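Local coordinates for UPF0678 fatty acid-binding protein-like protein ERS007657_00996 (Mycobacterium tuberculosis, PDB 6R3W), which binds heme b in a ten-stranded antiparallel beta-barrel and probably scavenges peroxynitrite by isomerising it to nitrate, at residues S18-G23 with L36-F41; Y51-R56 with H65-Y70. All coordinates share one frame; numbering follows the deposited sequence.

Interaction 1 (S18-G23 with L36-F41)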
loop_
_atom_site.group_PDB
_atom_site.type_symbol
_atom_site.label_atom_id
_atom_site.label_comp_id
_atom_site.label_asym_id
_atom_site.label_seq_id
_atom_site.Cartn_x
_atom_site.Cartn_y
_atom_site.Cartn_z
ATOM N N SER A 18 -0.894 -14.059 -2.944
ATOM C CA SER A 18 -1.691 -13.742 -1.755
ATOM C C SER A 18 -0.758 -13.608 -0.567
ATOM O O SER A 18 0.193 -14.394 -0.453
ATOM C CB SER A 18 -2.726 -14.796 -1.513
ATOM O OG SER A 18 -3.730 -14.749 -2.520
ATOM N N TRP A 19 -1.021 -12.615 0.259
ATOM C CA TRP A 19 -0.190 -12.242 1.410
ATOM C C TRP A 19 -1.094 -12.085 2.628
ATOM O O TRP A 19 -2.171 -11.505 2.478
ATOM C CB TRP A 19 0.567 -10.944 1.112
ATOM C CG TRP A 19 1.473 -11.029 -0.079
ATOM C CD1 TRP A 19 1.145 -10.812 -1.387
ATOM C CD2 TRP A 19 2.883 -11.280 -0.061
ATOM N NE1 TRP A 19 2.246 -10.947 -2.185
ATOM C CE2 TRP A 19 3.333 -11.250 -1.400
ATOM C CE3 TRP A 19 3.794 -11.584 0.947
ATOM C CZ2 TRP A 19 4.675 -11.439 -1.735
ATOM C CZ3 TRP A 19 5.116 -11.770 0.617
ATOM C CH2 TRP A 19 5.542 -11.753 -0.708
ATOM N N ALA A 20 -0.656 -12.561 3.788
ATOM C CA ALA A 20 -1.456 -12.404 5.015
ATOM C C ALA A 20 -0.523 -12.115 6.177
ATOM O O ALA A 20 0.552 -12.708 6.246
ATOM C CB ALA A 20 -2.292 -13.639 5.284
ATOM N N GLY A 21 -0.960 -11.271 7.091
ATOM C CA GLY A 21 -0.201 -11.009 8.304
ATOM C C GLY A 21 -0.897 -10.023 9.191
ATOM O O GLY A 21 -2.138 -10.076 9.317
ATOM N N ARG A 22 -0.114 -9.193 9.853
ATOM C CA ARG A 22 -0.576 -8.415 11.003
ATOM C C ARG A 22 0.230 -7.138 11.076
ATOM O O ARG A 22 1.439 -7.147 10.739
ATOM C CB ARG A 22 -0.480 -9.283 12.253
ATOM C CG ARG A 22 -0.818 -8.585 13.564
ATOM C CD ARG A 22 -0.926 -9.583 14.720
ATOM N NE ARG A 22 -0.977 -8.902 16.004
ATOM C CZ ARG A 22 -1.084 -9.537 17.174
ATOM N NH1 ARG A 22 -1.265 -10.837 17.182
ATOM N NH2 ARG A 22 -1.020 -8.869 18.313
ATOM N N GLY A 23 -0.407 -6.078 11.546
ATOM C CA GLY A 23 0.292 -4.818 11.762
ATOM C C GLY A 23 -0.316 -4.015 12.872
ATOM O O GLY A 23 -1.095 -4.561 13.694
ATOM N N LEU A 36 -5.247 -7.390 11.467
ATOM C CA LEU A 36 -4.868 -8.458 10.529
ATOM C C LEU A 36 -5.094 -7.950 9.111
ATOM O O LEU A 36 -6.003 -7.123 8.913
ATOM C CB LEU A 36 -5.705 -9.708 10.804
ATOM C CG LEU A 36 -5.610 -10.254 12.218
ATOM C CD1 LEU A 36 -6.472 -11.500 12.372
ATOM C CD2 LEU A 36 -4.174 -10.545 12.591
ATOM N N GLU A 37 -4.279 -8.407 8.173
ATOM C CA GLU A 37 -4.280 -7.881 6.803
ATOM C C GLU A 37 -4.162 -9.033 5.823
ATOM O O GLU A 37 -3.286 -9.895 6.018
ATOM C CB GLU A 37 -3.147 -6.887 6.624
ATOM C CG GLU A 37 -3.017 -6.345 5.217
ATOM C CD GLU A 37 -2.111 -5.141 5.106
ATOM O OE1 GLU A 37 -1.526 -4.743 6.132
ATOM O OE2 GLU A 37 -1.974 -4.616 3.981
ATOM N N GLU A 38 -4.955 -8.967 4.752
ATOM C CA GLU A 38 -4.872 -9.859 3.588
ATOM C C GLU A 38 -4.717 -8.985 2.346
ATOM O O GLU A 38 -5.544 -8.067 2.152
ATOM C CB GLU A 38 -6.129 -10.725 3.474
ATOM C CG GLU A 38 -6.388 -11.608 4.675
ATOM C CD GLU A 38 -5.956 -13.050 4.485
ATOM O OE1 GLU A 38 -5.561 -13.402 3.353
ATOM O OE2 GLU A 38 -5.963 -13.806 5.484
ATOM N N VAL A 39 -3.738 -9.314 1.508
ATOM C CA VAL A 39 -3.448 -8.591 0.253
ATOM C C VAL A 39 -3.387 -9.588 -0.900
ATOM O O VAL A 39 -2.874 -10.704 -0.715
ATOM C CB VAL A 39 -2.140 -7.817 0.397
ATOM C CG1 VAL A 39 -1.503 -7.530 -0.943
ATOM C CG2 VAL A 39 -2.349 -6.556 1.221
ATOM N N VAL A 40 -3.893 -9.185 -2.044
ATOM C CA VAL A 40 -3.692 -9.957 -3.293
ATOM C C VAL A 40 -3.129 -9.031 -4.354
ATOM O O VAL A 40 -3.725 -7.974 -4.607
ATOM C CB VAL A 40 -4.987 -10.632 -3.778
ATOM C CG1 VAL A 40 -4.737 -11.394 -5.061
ATOM C CG2 VAL A 40 -5.591 -11.541 -2.729
ATOM N N PHE A 41 -2.054 -9.463 -5.001
ATOM C CA PHE A 41 -1.534 -8.854 -6.239
ATOM C C PHE A 41 -1.758 -9.820 -7.388
ATOM O O PHE A 41 -1.429 -11.018 -7.239
ATOM C CB PHE A 41 -0.045 -8.561 -6.133
ATOM C CG PHE A 41 0.323 -7.397 -5.259
ATOM C CD1 PHE A 41 0.226 -6.099 -5.732
ATOM C CD2 PHE A 41 0.878 -7.601 -4.002
ATOM C CE1 PHE A 41 0.630 -5.026 -4.944
ATOM C CE2 PHE A 41 1.270 -6.527 -3.217
ATOM C CZ PHE A 41 1.179 -5.246 -3.703
HETATM O O HOH W 1 -4.629 -12.954 0.882
#
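Trp19 and Val39 face each other as an antiparallel hydrogen-bonded pair in the first beta hairpin of the nitrobindin barrel, strands 17-25 and 33-42. Trp19 N reaches Val39 O at 2.8 Å, and Val39 N returns a nearly straight bond (170° at the hydrogen) to Trp19 O. Gly21 and Glu37 repeat the exchange: Gly21 N bonds to Glu37 O and Glu37 N to Gly21 O, both at 2.9 Å. In between, at the non-hydrogen-bonded pair of Ala20 and Glu38, Ala20 CA makes a CA-H...O contact with Glu37 O, 3.3 Å from CA to O.

Trp19, Glu37 and Val39 project into the barrel interior. CG anti to the carbonyl carbon (chi1 -60°) starts the indole beside the backbone N, and Trp19 NE1 comes to the edge of the Phe41 ring, near its plane, 4.0 Å from Phe41 CD2. That NE1 is hydrogen-bonded to Leu15 O, and Leu139 packs on both rings. Glu37 OE1 is held by Tyr141 OH. Residues 18-23, together with Gly17, match the GXWXGXG motif predicted for the family.

Ser18, Ala20, Arg22, Leu36, Glu38 and Val40 point to the outer face. There Leu36 CD2 lies against the aliphatic part of the extended Arg22 side chain, 3.9 Å from Arg22 CB, while the guanidinium forms a salt bridge with Glu34. Glu38 bends at chi2 (-100°), which brings its carboxylate over Ala20, OE2 3.7 Å from Ala20 CB; its other oxygen, OE1, lies 2.7 Å from a water that also reaches Trp19 O.

Interaction 2 (Y51-R56 with H65-Y70). With HEM (protoporphyrin IX containing Fe), chain B.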
loop_
_atom_site.group_PDB
_atom_site.type_symbol
_atom_site.label_atom_id
_atom_site.label_comp_id
_atom_site.label_asym_id
_atom_site.label_seq_id
_atom_site.Cartn_x
_atom_site.Cartn_y
_atom_site.Cartn_z
ATOM N N TYR A 51 -4.407 -4.818 -7.248
ATOM C CA TYR A 51 -4.070 -4.844 -5.816
ATOM C C TYR A 51 -5.327 -4.652 -4.998
ATOM O O TYR A 51 -6.067 -3.691 -5.231
ATOM C CB TYR A 51 -3.042 -3.771 -5.494
ATOM C CG TYR A 51 -2.861 -3.460 -4.027
ATOM C CD1 TYR A 51 -2.231 -4.335 -3.154
ATOM C CD2 TYR A 51 -3.430 -2.323 -3.489
ATOM C CE1 TYR A 51 -2.112 -4.038 -1.809
ATOM C CE2 TYR A 51 -3.293 -1.998 -2.153
ATOM C CZ TYR A 51 -2.625 -2.856 -1.309
ATOM O OH TYR A 51 -2.516 -2.567 0.029
ATOM N N THR A 52 -5.519 -5.516 -4.013
ATOM C CA THR A 52 -6.582 -5.334 -3.021
ATOM C C THR A 52 -6.059 -5.663 -1.632
ATOM O O THR A 52 -5.283 -6.612 -1.507
ATOM C CB THR A 52 -7.807 -6.160 -3.371
ATOM O OG1 THR A 52 -7.363 -7.519 -3.438
ATOM C CG2 THR A 52 -8.452 -5.704 -4.664
ATOM N N GLN A 53 -6.586 -4.958 -0.656
ATOM C CA GLN A 53 -6.269 -5.110 0.766
ATOM C C GLN A 53 -7.581 -5.198 1.522
ATOM O O GLN A 53 -8.451 -4.337 1.295
ATOM C CB GLN A 53 -5.440 -3.921 1.269
ATOM C CG GLN A 53 -5.141 -3.972 2.769
ATOM C CD GLN A 53 -4.931 -2.605 3.360
ATOM O OE1 GLN A 53 -3.823 -2.244 3.757
ATOM N NE2 GLN A 53 -6.009 -1.842 3.477
ATOM N N GLN A 54 -7.667 -6.111 2.476
ATOM C CA GLN A 54 -8.714 -6.084 3.520
ATOM C C GLN A 54 -8.044 -6.219 4.873
ATOM O O GLN A 54 -7.200 -7.092 5.043
ATOM C CB GLN A 54 -9.772 -7.162 3.319
ATOM C CG GLN A 54 -10.936 -7.055 4.318
ATOM C CD GLN A 54 -11.748 -5.779 4.193
ATOM O OE1 GLN A 54 -12.441 -5.554 3.190
ATOM N NE2 GLN A 54 -11.811 -5.020 5.287
ATOM N N THR A 55 -8.462 -5.410 5.831
ATOM C CA THR A 55 -7.941 -5.518 7.206
ATOM C C THR A 55 -9.090 -5.713 8.172
ATOM O O THR A 55 -10.235 -5.301 7.853
ATOM C CB THR A 55 -7.090 -4.308 7.600
ATOM O OG1 THR A 55 -7.934 -3.166 7.789
ATOM C CG2 THR A 55 -5.998 -4.034 6.585
ATOM N N ARG A 56 -8.782 -6.299 9.321
ATOM C CA ARG A 56 -9.804 -6.554 10.352
ATOM C C ARG A 56 -9.159 -6.484 11.723
ATOM O O ARG A 56 -7.935 -6.653 11.838
ATOM C CB ARG A 56 -10.501 -7.896 10.132
ATOM C CG ARG A 56 -9.599 -9.112 10.204
ATOM C CD ARG A 56 -10.363 -10.368 9.810
ATOM N NE ARG A 56 -9.624 -11.588 10.092
ATOM C CZ ARG A 56 -8.598 -12.033 9.375
ATOM N NH1 ARG A 56 -8.090 -11.292 8.403
ATOM N NH2 ARG A 56 -8.009 -13.171 9.710
ATOM N N HIS A 65 -10.207 -1.148 7.681
ATOM C CA HIS A 65 -9.898 -0.458 6.418
ATOM C C HIS A 65 -9.809 -1.491 5.282
ATOM O O HIS A 65 -9.359 -2.630 5.515
ATOM C CB HIS A 65 -8.595 0.338 6.586
ATOM C CG HIS A 65 -8.141 1.040 5.350
ATOM N ND1 HIS A 65 -7.168 0.522 4.508
ATOM C CD2 HIS A 65 -8.514 2.225 4.824
ATOM C CE1 HIS A 65 -6.928 1.400 3.552
ATOM N NE2 HIS A 65 -7.775 2.442 3.707
ATOM N N SER A 66 -10.079 -1.056 4.068
ATOM C CA SER A 66 -9.688 -1.785 2.852
ATOM C C SER A 66 -9.192 -0.750 1.846
ATOM O O SER A 66 -9.414 0.451 2.059
ATOM C CB SER A 66 -10.823 -2.619 2.318
ATOM O OG SER A 66 -11.910 -1.778 1.962
ATOM N N GLU A 67 -8.521 -1.193 0.803
ATOM C CA GLU A 67 -8.178 -0.339 -0.337
ATOM C C GLU A 67 -8.089 -1.221 -1.558
ATOM O O GLU A 67 -7.866 -2.431 -1.430
ATOM C CB GLU A 67 -6.908 0.469 -0.069
ATOM C CG GLU A 67 -5.714 -0.383 0.334
ATOM C CD GLU A 67 -4.472 0.370 0.801
ATOM O OE1 GLU A 67 -4.629 1.472 1.409
ATOM O OE2 GLU A 67 -3.360 -0.161 0.636
ATOM N N THR A 68 -8.213 -0.619 -2.715
ATOM C CA THR A 68 -8.248 -1.359 -3.976
ATOM C C THR A 68 -7.730 -0.450 -5.092
ATOM O O THR A 68 -8.075 0.749 -5.100
ATOM C CB THR A 68 -9.648 -1.920 -4.240
ATOM O OG1 THR A 68 -9.578 -2.758 -5.396
ATOM C CG2 THR A 68 -10.689 -0.839 -4.392
ATOM N N GLY A 69 -7.035 -1.028 -6.054
ATOM C CA GLY A 69 -6.585 -0.295 -7.226
ATOM C C GLY A 69 -5.472 -0.999 -7.924
ATOM O O GLY A 69 -5.578 -2.232 -8.137
ATOM N N TYR A 70 -4.485 -0.243 -8.375
ATOM C CA TYR A 70 -3.521 -0.699 -9.385
ATOM C C TYR A 70 -2.137 -0.175 -9.045
ATOM O O TYR A 70 -1.994 0.966 -8.595
ATOM C CB TYR A 70 -3.961 -0.243 -10.775
ATOM C CG TYR A 70 -5.388 -0.598 -11.078
ATOM C CD1 TYR A 70 -5.729 -1.870 -11.512
ATOM C CD2 TYR A 70 -6.411 0.309 -10.882
ATOM C CE1 TYR A 70 -7.052 -2.244 -11.693
ATOM C CE2 TYR A 70 -7.731 -0.031 -11.104
ATOM C CZ TYR A 70 -8.054 -1.306 -11.501
ATOM O OH TYR A 70 -9.370 -1.614 -11.721
HETATM C CHA HEM B . -7.918 6.650 11.903
HETATM C CHB HEM B . -7.097 1.998 11.031
HETATM C CHC HEM B . -5.294 3.096 6.640
HETATM C CHD HEM B . -6.589 7.728 7.353
HETATM C C1A HEM B . -7.848 5.286 12.028
HETATM C C2A HEM B . -8.364 4.549 13.149
HETATM C C3A HEM B . -8.136 3.244 12.890
HETATM C C4A HEM B . -7.473 3.168 11.636
HETATM C CMA HEM B . -8.543 2.075 13.742
HETATM C CAA HEM B . -9.039 5.134 14.367
HETATM C CBA HEM B . -10.530 4.816 14.369
HETATM C CGA HEM B . -11.193 5.432 13.184
HETATM O O1A HEM B . -11.803 4.702 12.374
HETATM O O2A HEM B . -11.177 6.670 13.032
HETATM C C1B HEM B . -6.478 1.904 9.770
HETATM C C2B HEM B . -6.098 0.666 9.167
HETATM C C3B HEM B . -5.543 0.966 7.935
HETATM C C4B HEM B . -5.665 2.423 7.787
HETATM C CMB HEM B . -6.272 -0.708 9.770
HETATM C CAB HEM B . -4.921 0.082 6.923
HETATM C CBB HEM B . -4.287 -1.022 7.263
HETATM C C1C HEM B . -5.534 4.457 6.434
HETATM C C2C HEM B . -5.252 5.164 5.245
HETATM C C3C HEM B . -5.684 6.451 5.427
HETATM C C4C HEM B . -6.141 6.558 6.788
HETATM C CMC HEM B . -4.606 4.563 4.039
HETATM C CAC HEM B . -5.749 7.563 4.452
HETATM C CBC HEM B . -6.179 7.382 3.198
HETATM C C1D HEM B . -6.997 7.816 8.678
HETATM C C2D HEM B . -7.456 9.071 9.290
HETATM C C3D HEM B . -7.831 8.773 10.535
HETATM C C4D HEM B . -7.585 7.327 10.721
HETATM C CMD HEM B . -7.564 10.409 8.612
HETATM C CAD HEM B . -8.737 9.630 11.375
HETATM C CBD HEM B . -7.966 10.432 12.320
HETATM C CGD HEM B . -8.909 11.340 13.114
HETATM O O1D HEM B . -10.181 11.268 13.188
HETATM O O2D HEM B . -8.377 12.188 13.685
HETATM N NA HEM B . -7.326 4.396 11.101
HETATM N NB HEM B . -6.210 2.912 8.917
HETATM N NC HEM B . -6.035 5.319 7.374
HETATM N ND HEM B . -7.102 6.780 9.572
HETATM FE FE HEM B . -6.611 4.905 9.291
HETATM O O HOH W 2 -14.024 -3.699 1.652
HETATM O O HOH W 3 -8.572 4.557 8.488
#
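Tyr51 and Glu67 cross obliquely on the inner face of the barrel, where the phenol OH gives a 2.6 Å hydrogen bond to Glu67 OE2. Glu67 OE2 accepts with its anti lone pair, ring and carboxylate planes 64° apart; Arg130 makes a salt bridge to the same oxygen, probably favouring the carboxylate form. The Gln53 amide stacks on that carboxylate, their planes 9° apart, and the Gln53 side chain crosses His65 at about a right angle, amide and ring planes 78° apart.

The His65 imidazole turns a face to the heme, whose meso carbon CHC sits 3.6 Å above the ring centre. His65 ND1 comes within 3.3 Å of the vinyl carbon CAB, while NE2 is hydrogen-bonded to His85. Thr55 grips His65 O twice, through its N at 2.9 Å and through OG1 at 2.7 Å, the latter on a lone pair. With CG2 anti to the carbonyl carbon, the Thr55 methyl meets vinyl CBB of the heme at 3.5 Å. On the outer face, a water bridges Gln54 OE1 and Ser66 OG.

Strands 48-57 and 63-73 form this hairpin wall of the heme pocket, flanked by strand 33-42 beside the first and strand 78-85 beside the second.

Interactions 1 and 2 are successive hairpins of one barrel wall, their centres about 9 Å apart, and strands 33-42 and 48-57 join them. Leu36 N lies 2.8 Å from Arg56 O and Glu38 O 2.9 Å from Gln54 N, both probable hydrogen bonds. On the inner face the rings of Phe41 and Tyr51 meet with planes about 35° apart, and the Glu37 side chain packs on Gln53. Interaction 2 touches the heme directly, whereas interaction 1 comes nearest through Glu37, its side chain about 5 Å from the cofactor. The predicted axial ligand His155 is about 7 Å from His65 and 11 Å from Glu37, between side chains; a water binds the iron at 2.1 Å.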